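Local coordinates for protein antitoxin epsilon (Streptococcus pyogenes, PDB 1GVN) that acts as the antitoxin of a plasmid-borne type II toxin-antitoxin system, neutralising the cognate zeta toxin and so keeping plasmid-bearing cells alive, at residues 19-24 / 78-83; 23-28 / 44-49; 12-17 / 71-76. All coordinates share one frame; numbering follows the deposited sequence.

How the contacts relate
The three contacts bind the chain's three helices together. Contacts 1 and 3 both join helix 5-31 to helix 63-83, which run nearly parallel, whereas contact 2 joins helix 5-31 to helix 42-54 in an obliquely antiparallel way. Contacts 2 and 3 are buried and apolar: leucine and valine meet in the one, isoleucine, leucine and tryptophan in the other. They lie on opposite sides of the chain's centre. Contact 1 is only partly buried, and a guanidinium-hydroxyl bond carries it instead. Contacts 1 and 2 share Arg24 and meet directly, with Tyr22 packed on Leu47, while Val21 of contact 1 rests on the backbone of 71-76 in contact 3.

Contact 1: 19-24 / 78-83; sequences ASVYNR and RYSKQV
Ser80 OG is held by three groups: the guanidinium of Arg24 reaches it across the contact, and the carbonyl oxygens of Met76 and Asn77 share its hydroxyl from within its own helix. Arg24 NH1 donates to Ser80 OG over 2.9 Å, with an N-H...O angle of 144°, and the hydroxyl lies close to the guanidinium plane, at its edge. With chi1 near +61°, Ser80 OG stands between its own backbone N and carbonyl carbon, within range of those earlier carbonyls. The same NH1 also bonds Asn77 OD1, and this second bond should limit rotation of the guanidinium. Lys81 lies over one guanidinium face, its CE 3.7 Å from Arg24 NH2. The approach is through the aliphatic part of the lysine; Lys81 NZ forms a salt bridge with an acidic side chain of another protein chain. Val21 CG1 adds a looser contact, 4.1 Å from Ser80 OG, and Val21 also packs on Trp73 and Met76. The two segments are almost parallel, 18° apart, with axes separated by 10.1 Å. Helix 5-31 thus meets the C-terminal end of helix 63-83, while helix 42-54 receives Tyr22 from the first and Tyr79 and Val83 from the second.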
loop_
_atom_site.group_PDB
_atom_site.type_symbol
_atom_site.label_atom_id
_atom_site.label_comp_id
_atom_site.label_asym_id
_atom_site.label_seq_id
_atom_site.Cartn_x
_atom_site.Cartn_y
_atom_site.Cartn_z
ATOM N N ALA A 19 5.088 -4.231 -12.389
ATOM C CA ALA A 19 6.491 -4.607 -12.565
ATOM C C ALA A 19 7.362 -3.354 -12.484
ATOM O O ALA A 19 8.463 -3.373 -11.927
ATOM C CB ALA A 19 6.689 -5.303 -13.911
ATOM N N SER A 20 6.857 -2.261 -13.043
ATOM C CA SER A 20 7.573 -0.995 -13.033
ATOM C C SER A 20 7.763 -0.487 -11.601
ATOM O O SER A 20 8.865 -0.096 -11.205
ATOM C CB SER A 20 6.796 0.041 -13.849
ATOM O OG SER A 20 7.414 1.309 -13.783
ATOM N N VAL A 21 6.682 -0.505 -10.831
ATOM C CA VAL A 21 6.708 -0.033 -9.447
ATOM C C VAL A 21 7.529 -0.967 -8.557
ATOM O O VAL A 21 8.365 -0.518 -7.765
ATOM C CB VAL A 21 5.262 0.083 -8.893
ATOM C CG1 VAL A 21 5.280 0.486 -7.427
ATOM C CG2 VAL A 21 4.481 1.111 -9.711
ATOM N N TYR A 22 7.295 -2.267 -8.689
ATOM C CA TYR A 22 8.022 -3.234 -7.880
ATOM C C TYR A 22 9.520 -3.143 -8.173
ATOM O O TYR A 22 10.343 -3.094 -7.256
ATOM C CB TYR A 22 7.543 -4.651 -8.179
ATOM C CG TYR A 22 8.204 -5.684 -7.306
ATOM C CD1 TYR A 22 7.743 -5.931 -6.012
ATOM C CD2 TYR A 22 9.318 -6.391 -7.758
ATOM C CE1 TYR A 22 8.382 -6.865 -5.182
ATOM C CE2 TYR A 22 9.962 -7.319 -6.941
ATOM C CZ TYR A 22 9.490 -7.551 -5.659
ATOM O OH TYR A 22 10.128 -8.471 -4.861
ATOM N N ASN A 23 9.868 -3.121 -9.456
ATOM C CA ASN A 23 11.271 -3.045 -9.846
ATOM C C ASN A 23 11.965 -1.798 -9.324
ATOM O O ASN A 23 13.119 -1.862 -8.922
ATOM C CB ASN A 23 11.419 -3.143 -11.367
ATOM C CG ASN A 23 11.191 -4.554 -11.874
ATOM O OD1 ASN A 23 11.453 -5.519 -11.161
ATOM N ND2 ASN A 23 10.712 -4.684 -13.111
ATOM N N ARG A 24 11.262 -0.670 -9.319
ATOM C CA ARG A 24 11.832 0.572 -8.804
ATOM C C ARG A 24 12.192 0.359 -7.338
ATOM O O ARG A 24 13.293 0.686 -6.897
ATOM C CB ARG A 24 10.817 1.716 -8.920
ATOM C CG ARG A 24 11.265 3.032 -8.282
ATOM C CD ARG A 24 10.164 4.088 -8.377
ATOM N NE ARG A 24 9.767 4.309 -9.765
ATOM C CZ ARG A 24 8.514 4.242 -10.210
ATOM N NH1 ARG A 24 7.518 3.964 -9.379
ATOM N NH2 ARG A 24 8.259 4.431 -11.498
ATOM N N ARG A 78 2.953 6.441 -7.453
ATOM C CA ARG A 78 3.121 7.792 -6.925
ATOM C C ARG A 78 3.871 7.785 -5.594
ATOM O O ARG A 78 4.828 8.528 -5.408
ATOM C CB ARG A 78 1.754 8.460 -6.717
ATOM C CG ARG A 78 0.987 8.783 -8.003
ATOM C CD ARG A 78 -0.222 9.660 -7.696
ATOM N NE ARG A 78 -1.260 8.961 -6.937
ATOM C CZ ARG A 78 -2.254 8.266 -7.489
ATOM N NH1 ARG A 78 -2.352 8.173 -8.807
ATOM N NH2 ARG A 78 -3.155 7.668 -6.721
ATOM N N TYR A 79 3.425 6.942 -4.672
ATOM C CA TYR A 79 4.042 6.859 -3.352
ATOM C C TYR A 79 5.512 6.437 -3.363
ATOM O O TYR A 79 6.331 7.022 -2.653
ATOM C CB TYR A 79 3.244 5.902 -2.462
ATOM C CG TYR A 79 3.840 5.734 -1.083
ATOM C CD1 TYR A 79 3.895 6.802 -0.186
ATOM C CD2 TYR A 79 4.385 4.513 -0.687
ATOM C CE1 TYR A 79 4.485 6.655 1.072
ATOM C CE2 TYR A 79 4.974 4.355 0.558
ATOM C CZ TYR A 79 5.024 5.426 1.429
ATOM O OH TYR A 79 5.660 5.273 2.632
ATOM N N SER A 80 5.850 5.427 -4.162
ATOM C CA SER A 80 7.230 4.953 -4.222
ATOM C C SER A 80 8.183 6.064 -4.661
ATOM O O SER A 80 9.285 6.194 -4.122
ATOM C CB SER A 80 7.353 3.752 -5.172
ATOM O OG SER A 80 6.986 4.091 -6.495
ATOM N N LYS A 81 7.757 6.867 -5.631
ATOM C CA LYS A 81 8.591 7.955 -6.119
ATOM C C LYS A 81 8.930 8.947 -5.010
ATOM O O LYS A 81 9.958 9.619 -5.070
ATOM C CB LYS A 81 7.896 8.684 -7.270
ATOM C CG LYS A 81 7.685 7.830 -8.503
ATOM C CD LYS A 81 7.043 8.637 -9.625
ATOM C CE LYS A 81 6.822 7.782 -10.861
ATOM N NZ LYS A 81 6.151 8.551 -11.943
ATOM N N GLN A 82 8.071 9.030 -3.997
ATOM C CA GLN A 82 8.291 9.949 -2.883
ATOM C C GLN A 82 9.204 9.376 -1.797
ATOM O O GLN A 82 10.157 10.027 -1.375
ATOM C CB GLN A 82 6.951 10.349 -2.241
ATOM C CG GLN A 82 7.087 11.447 -1.184
ATOM C CD GLN A 82 5.784 11.771 -0.469
ATOM O OE1 GLN A 82 4.717 11.819 -1.081
ATOM N NE2 GLN A 82 5.873 12.020 0.836
ATOM N N VAL A 83 8.912 8.164 -1.340
ATOM C CA VAL A 83 9.705 7.546 -0.281
ATOM C C VAL A 83 11.135 7.185 -0.650
ATOM O O VAL A 83 12.012 7.163 0.215
ATOM C CB VAL A 83 9.030 6.282 0.258
ATOM C CG1 VAL A 83 7.794 6.658 1.024
ATOM C CG2 VAL A 83 8.688 5.344 -0.885
#

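Contact 2: 23-28 / 44-49; sequences NRVLNY and VNLLNQ
The extended first torsions of Val25 and Leu47 bring their methyl groups together: Val25 CG1 is anti to its own backbone N (chi1 179°), and Leu47 extends CG the same way (chi1 178°). The first side-chain bond of Val25 points toward the opposing helix; that of Leu47 does not, yet its CB and CD1 both reach the valine. Val25 CG1 therefore meets two carbons of Leu47, CB at 3.8 Å and the methyl CD1 at an equal distance, as the two side chains run past one another head to tail. The other valine branch does separate work. Val25 CG2 touches Leu46 CD2 at 4.0 Å, the two side chains crossing at a slant, so that the forked valine spans two consecutive leucines. Beyond Val25, Leu47 CD1 continues to the start of the next residue, lying 4.1 Å from Leu26 N and a little farther from Leu26 CB.

No hydrogen bond links the segments, and all four touching residues are buried, which leaves apolar packing as the whole of the contact. The segment axes pass 9.7 Å apart at 141°, a strongly tilted antiparallel arrangement of helix 5-31 and helix 42-54. Helix 63-83 covers the junction: Ser80 packs on Val25, while Met76 and Val83 pack on Leu46, completing this part of the three-helix bundle.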
loop_
_atom_site.group_PDB
_atom_site.type_symbol
_atom_site.label_atom_id
_atom_site.label_comp_id
_atom_site.label_asym_id
_atom_site.label_seq_id
_atom_site.Cartn_x
_atom_site.Cartn_y
_atom_site.Cartn_z
ATOM N N ASN A 23 9.868 -3.121 -9.456
ATOM C CA ASN A 23 11.271 -3.045 -9.846
ATOM C C ASN A 23 11.965 -1.798 -9.324
ATOM O O ASN A 23 13.119 -1.862 -8.922
ATOM C CB ASN A 23 11.419 -3.143 -11.367
ATOM C CG ASN A 23 11.191 -4.554 -11.874
ATOM O OD1 ASN A 23 11.453 -5.519 -11.161
ATOM N ND2 ASN A 23 10.712 -4.684 -13.111
ATOM N N ARG A 24 11.262 -0.670 -9.319
ATOM C CA ARG A 24 11.832 0.572 -8.804
ATOM C C ARG A 24 12.192 0.359 -7.338
ATOM O O ARG A 24 13.293 0.686 -6.897
ATOM C CB ARG A 24 10.817 1.716 -8.920
ATOM C CG ARG A 24 11.265 3.032 -8.282
ATOM C CD ARG A 24 10.164 4.088 -8.377
ATOM N NE ARG A 24 9.767 4.309 -9.765
ATOM C CZ ARG A 24 8.514 4.242 -10.210
ATOM N NH1 ARG A 24 7.518 3.964 -9.379
ATOM N NH2 ARG A 24 8.259 4.431 -11.498
ATOM N N VAL A 25 11.249 -0.192 -6.582
ATOM C CA VAL A 25 11.465 -0.443 -5.165
ATOM C C VAL A 25 12.560 -1.480 -4.927
ATOM O O VAL A 25 13.427 -1.287 -4.068
ATOM C CB VAL A 25 10.162 -0.907 -4.486
ATOM C CG1 VAL A 25 10.414 -1.187 -3.007
ATOM C CG2 VAL A 25 9.095 0.170 -4.638
ATOM N N LEU A 26 12.522 -2.579 -5.674
ATOM C CA LEU A 26 13.539 -3.616 -5.526
ATOM C C LEU A 26 14.921 -3.028 -5.806
ATOM O O LEU A 26 15.859 -3.234 -5.034
ATOM C CB LEU A 26 13.283 -4.777 -6.496
ATOM C CG LEU A 26 14.345 -5.890 -6.448
ATOM C CD1 LEU A 26 14.363 -6.558 -5.067
ATOM C CD2 LEU A 26 14.046 -6.920 -7.528
ATOM N N ASN A 27 15.045 -2.295 -6.911
ATOM C CA ASN A 27 16.325 -1.687 -7.267
ATOM C C ASN A 27 16.882 -0.814 -6.156
ATOM O O ASN A 27 18.071 -0.872 -5.843
ATOM C CB ASN A 27 16.198 -0.849 -8.544
ATOM C CG ASN A 27 16.667 -1.598 -9.773
ATOM O OD1 ASN A 27 17.616 -2.380 -9.708
ATOM N ND2 ASN A 27 16.013 -1.353 -10.907
ATOM N N TYR A 28 16.017 0.001 -5.567
ATOM C CA TYR A 28 16.423 0.900 -4.494
ATOM C C TYR A 28 16.908 0.118 -3.278
ATOM O O TYR A 28 17.991 0.381 -2.747
ATOM C CB TYR A 28 15.246 1.803 -4.122
ATOM C CG TYR A 28 15.538 2.811 -3.036
ATOM C CD1 TYR A 28 15.585 2.429 -1.696
ATOM C CD2 TYR A 28 15.733 4.156 -3.346
ATOM C CE1 TYR A 28 15.808 3.362 -0.689
ATOM C CE2 TYR A 28 15.955 5.101 -2.343
ATOM C CZ TYR A 28 15.987 4.693 -1.018
ATOM O OH TYR A 28 16.173 5.622 -0.019
ATOM N N VAL A 44 11.851 -1.208 2.853
ATOM C CA VAL A 44 11.728 -2.654 2.872
ATOM C C VAL A 44 10.289 -3.009 3.248
ATOM O O VAL A 44 9.738 -3.990 2.759
ATOM C CB VAL A 44 12.723 -3.281 3.875
ATOM C CG1 VAL A 44 12.494 -4.788 3.991
ATOM C CG2 VAL A 44 14.154 -3.018 3.399
ATOM N N ASN A 45 9.685 -2.208 4.121
ATOM C CA ASN A 45 8.301 -2.440 4.517
ATOM C C ASN A 45 7.438 -2.304 3.260
ATOM O O ASN A 45 6.541 -3.114 3.008
ATOM C CB ASN A 45 7.872 -1.420 5.574
ATOM C CG ASN A 45 6.466 -1.669 6.090
ATOM O OD1 ASN A 45 5.479 -1.399 5.405
ATOM N ND2 ASN A 45 6.371 -2.200 7.301
ATOM N N LEU A 46 7.729 -1.288 2.455
ATOM C CA LEU A 46 6.989 -1.071 1.217
ATOM C C LEU A 46 7.195 -2.240 0.258
ATOM O O LEU A 46 6.244 -2.731 -0.353
ATOM C CB LEU A 46 7.445 0.222 0.538
ATOM C CG LEU A 46 6.858 0.486 -0.854
ATOM C CD1 LEU A 46 5.343 0.542 -0.776
ATOM C CD2 LEU A 46 7.412 1.786 -1.402
ATOM N N LEU A 47 8.444 -2.673 0.118
ATOM C CA LEU A 47 8.757 -3.789 -0.763
ATOM C C LEU A 47 7.925 -5.009 -0.370
ATOM O O LEU A 47 7.348 -5.681 -1.225
ATOM C CB LEU A 47 10.247 -4.145 -0.675
ATOM C CG LEU A 47 10.686 -5.344 -1.529
ATOM C CD1 LEU A 47 10.587 -4.988 -3.004
ATOM C CD2 LEU A 47 12.119 -5.737 -1.186
ATOM N N ASN A 48 7.867 -5.285 0.929
ATOM C CA ASN A 48 7.121 -6.429 1.428
ATOM C C ASN A 48 5.627 -6.310 1.175
ATOM O O ASN A 48 4.961 -7.307 0.906
ATOM C CB ASN A 48 7.412 -6.647 2.913
ATOM C CG ASN A 48 8.834 -7.144 3.149
ATOM O OD1 ASN A 48 9.426 -7.771 2.272
ATOM N ND2 ASN A 48 9.378 -6.878 4.329
ATOM N N GLN A 49 5.111 -5.086 1.256
ATOM C CA GLN A 49 3.698 -4.899 0.949
ATOM C C GLN A 49 3.414 -5.166 -0.525
ATOM O O GLN A 49 2.420 -5.749 -0.886
ATOM C CB GLN A 49 3.249 -3.486 1.324
ATOM C CG GLN A 49 3.261 -3.207 2.819
ATOM C CD GLN A 49 2.813 -1.798 3.150
ATOM O OE1 GLN A 49 1.691 -1.403 2.835
ATOM N NE2 GLN A 49 3.691 -1.035 3.792
#

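Contact 3: 12-17 / 71-76; sequences EIINEL and EYWRSM
Ile14 is the first residue of 12-17 to reach Trp73. Its branch methyl, CG2, anti to the backbone N, lies 3.8 Å from Trp73 CD1 and 4.1 Å from Trp73 NE1, touching the pyrrole side of the indole. The isoleucine stands roughly perpendicular to the tryptophan side chain, and the methyl approaches the ring system at a slant. Two residues on, Glu16 forms a salt bridge with a basic side chain of another protein chain, consistent with the toxin-binding role of this antitoxin.

Leu17 supplies the larger share from this segment. Its first side-chain bond points toward helix 63-83, and with chi1 at 178° the isobutyl group extends to the base of the tryptophan instead of its ring. Leu17 CD2 is 3.7 Å from Trp73 CB and 3.8 Å from Trp73 C, so this methyl rests on the start of the side chain and on the backbone itself. The same methyl reaches the next residue, at 3.9 Å from Arg74 N and 4.1 Å from Arg74 CG. Of the Arg74 side chain, Leu17 touches the aliphatic base, at CG. Farther out, Arg74 NH1 forms a salt bridge with Glu71 OE1 at 2.9 Å, while Arg74 NE pairs with an acidic side chain of the other protein chain. Trp73 is also lined from its own helix, since Tyr72 CD2 stands over one face of the indole, offset toward its rim.

The two segments run nearly parallel, 23° apart, and Leu17 and Trp73 have the nearest CA atoms. Helix 5-31 and helix 63-83 are thereby closed against each other around the tryptophan, which also packs on Ala53 of helix 42-54; Tyr72 touches the same helix through Leu50 and Ala53.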
loop_
_atom_site.group_PDB
_atom_site.type_symbol
_atom_site.label_atom_id
_atom_site.label_comp_id
_atom_site.label_asym_id
_atom_site.label_seq_id
_atom_site.Cartn_x
_atom_site.Cartn_y
_atom_site.Cartn_z
ATOM N N GLU A 12 -3.329 -6.956 -18.337
ATOM C CA GLU A 12 -2.067 -6.717 -19.026
ATOM C C GLU A 12 -1.457 -5.395 -18.567
ATOM O O GLU A 12 -0.243 -5.289 -18.382
ATOM C CB GLU A 12 -2.282 -6.698 -20.543
ATOM C CG GLU A 12 -0.990 -6.628 -21.351
ATOM C CD GLU A 12 -0.654 -5.222 -21.834
ATOM O OE1 GLU A 12 -0.663 -4.279 -21.013
ATOM O OE2 GLU A 12 -0.370 -5.061 -23.043
ATOM N N ILE A 13 -2.300 -4.385 -18.385
ATOM C CA ILE A 13 -1.819 -3.077 -17.942
ATOM C C ILE A 13 -1.318 -3.180 -16.502
ATOM O O ILE A 13 -0.244 -2.678 -16.175
ATOM C CB ILE A 13 -2.936 -2.007 -18.034
ATOM C CG1 ILE A 13 -3.352 -1.810 -19.497
ATOM C CG2 ILE A 13 -2.456 -0.681 -17.443
ATOM C CD1 ILE A 13 -2.240 -1.317 -20.408
ATOM N N ILE A 14 -2.094 -3.838 -15.644
ATOM C CA ILE A 14 -1.697 -4.012 -14.251
ATOM C C ILE A 14 -0.327 -4.676 -14.166
ATOM O O ILE A 14 0.553 -4.202 -13.455
ATOM C CB ILE A 14 -2.703 -4.890 -13.467
ATOM C CG1 ILE A 14 -4.013 -4.130 -13.266
ATOM C CG2 ILE A 14 -2.104 -5.300 -12.108
ATOM C CD1 ILE A 14 -5.122 -4.976 -12.696
ATOM N N ASN A 15 -0.147 -5.775 -14.892
ATOM C CA ASN A 15 1.121 -6.488 -14.855
ATOM C C ASN A 15 2.292 -5.627 -15.303
ATOM O O ASN A 15 3.379 -5.722 -14.744
ATOM C CB ASN A 15 1.048 -7.769 -15.691
ATOM C CG ASN A 15 0.221 -8.849 -15.017
ATOM O OD1 ASN A 15 0.159 -8.911 -13.788
ATOM N ND2 ASN A 15 -0.402 -9.712 -15.811
ATOM N N GLU A 16 2.078 -4.774 -16.298
ATOM C CA GLU A 16 3.156 -3.911 -16.756
ATOM C C GLU A 16 3.466 -2.837 -15.720
ATOM O O GLU A 16 4.627 -2.607 -15.384
ATOM C CB GLU A 16 2.800 -3.250 -18.088
ATOM C CG GLU A 16 2.949 -4.169 -19.287
ATOM C CD GLU A 16 2.891 -3.417 -20.609
ATOM O OE1 GLU A 16 3.611 -2.403 -20.743
ATOM O OE2 GLU A 16 2.136 -3.844 -21.510
ATOM N N LEU A 17 2.429 -2.186 -15.204
ATOM C CA LEU A 17 2.636 -1.133 -14.216
ATOM C C LEU A 17 3.220 -1.663 -12.911
ATOM O O LEU A 17 4.146 -1.070 -12.357
ATOM C CB LEU A 17 1.324 -0.399 -13.931
ATOM C CG LEU A 17 1.377 0.700 -12.866
ATOM C CD1 LEU A 17 2.398 1.760 -13.251
ATOM C CD2 LEU A 17 -0.018 1.324 -12.715
ATOM N N GLU A 71 -5.777 0.877 -9.656
ATOM C CA GLU A 71 -5.595 2.125 -8.915
ATOM C C GLU A 71 -4.540 1.932 -7.825
ATOM O O GLU A 71 -3.746 2.832 -7.554
ATOM C CB GLU A 71 -6.916 2.579 -8.294
ATOM C CG GLU A 71 -6.810 3.835 -7.422
ATOM C CD GLU A 71 -6.068 4.975 -8.102
ATOM O OE1 GLU A 71 -6.077 5.040 -9.350
ATOM O OE2 GLU A 71 -5.486 5.818 -7.390
ATOM N N TYR A 72 -4.540 0.759 -7.200
ATOM C CA TYR A 72 -3.559 0.446 -6.162
ATOM C C TYR A 72 -2.157 0.700 -6.705
ATOM O O TYR A 72 -1.337 1.375 -6.077
ATOM C CB TYR A 72 -3.661 -1.025 -5.753
ATOM C CG TYR A 72 -2.528 -1.489 -4.859
ATOM C CD1 TYR A 72 -2.587 -1.315 -3.479
ATOM C CD2 TYR A 72 -1.379 -2.070 -5.402
ATOM C CE1 TYR A 72 -1.527 -1.710 -2.653
ATOM C CE2 TYR A 72 -0.313 -2.468 -4.585
ATOM C CZ TYR A 72 -0.395 -2.286 -3.216
ATOM O OH TYR A 72 0.650 -2.689 -2.407
ATOM N N TRP A 73 -1.884 0.146 -7.879
ATOM C CA TRP A 73 -0.575 0.302 -8.481
ATOM C C TRP A 73 -0.292 1.725 -8.918
ATOM O O TRP A 73 0.859 2.151 -8.918
ATOM C CB TRP A 73 -0.406 -0.689 -9.632
ATOM C CG TRP A 73 -0.266 -2.076 -9.104
ATOM C CD1 TRP A 73 -1.206 -3.065 -9.123
ATOM C CD2 TRP A 73 0.851 -2.598 -8.381
ATOM N NE1 TRP A 73 -0.743 -4.173 -8.449
ATOM C CE2 TRP A 73 0.518 -3.911 -7.984
ATOM C CE3 TRP A 73 2.105 -2.079 -8.026
ATOM C CZ2 TRP A 73 1.394 -4.717 -7.250
ATOM C CZ3 TRP A 73 2.974 -2.879 -7.298
ATOM C CH2 TRP A 73 2.612 -4.186 -6.916
ATOM N N ARG A 74 -1.333 2.470 -9.280
ATOM C CA ARG A 74 -1.122 3.860 -9.655
ATOM C C ARG A 74 -0.697 4.597 -8.386
ATOM O O ARG A 74 0.256 5.376 -8.403
ATOM C CB ARG A 74 -2.402 4.517 -10.192
ATOM C CG ARG A 74 -2.934 3.963 -11.509
ATOM C CD ARG A 74 -3.952 4.943 -12.112
ATOM N NE ARG A 74 -4.725 4.363 -13.207
ATOM C CZ ARG A 74 -5.888 3.741 -13.051
ATOM N NH1 ARG A 74 -6.421 3.618 -11.841
ATOM N NH2 ARG A 74 -6.520 3.239 -14.105
ATOM N N SER A 75 -1.396 4.348 -7.281
ATOM C CA SER A 75 -1.056 5.033 -6.035
ATOM C C SER A 75 0.329 4.656 -5.527
ATOM O O SER A 75 1.055 5.513 -5.026
ATOM C CB SER A 75 -2.097 4.767 -4.937
ATOM O OG SER A 75 -2.106 3.410 -4.536
ATOM N N MET A 76 0.697 3.385 -5.643
ATOM C CA MET A 76 2.021 2.959 -5.191
ATOM C C MET A 76 3.089 3.498 -6.136
ATOM O O MET A 76 4.245 3.680 -5.745
ATOM C CB MET A 76 2.102 1.430 -5.101
ATOM C CG MET A 76 1.371 0.861 -3.886
ATOM S SD MET A 76 2.036 1.538 -2.331
ATOM C CE MET A 76 1.644 0.241 -1.181
#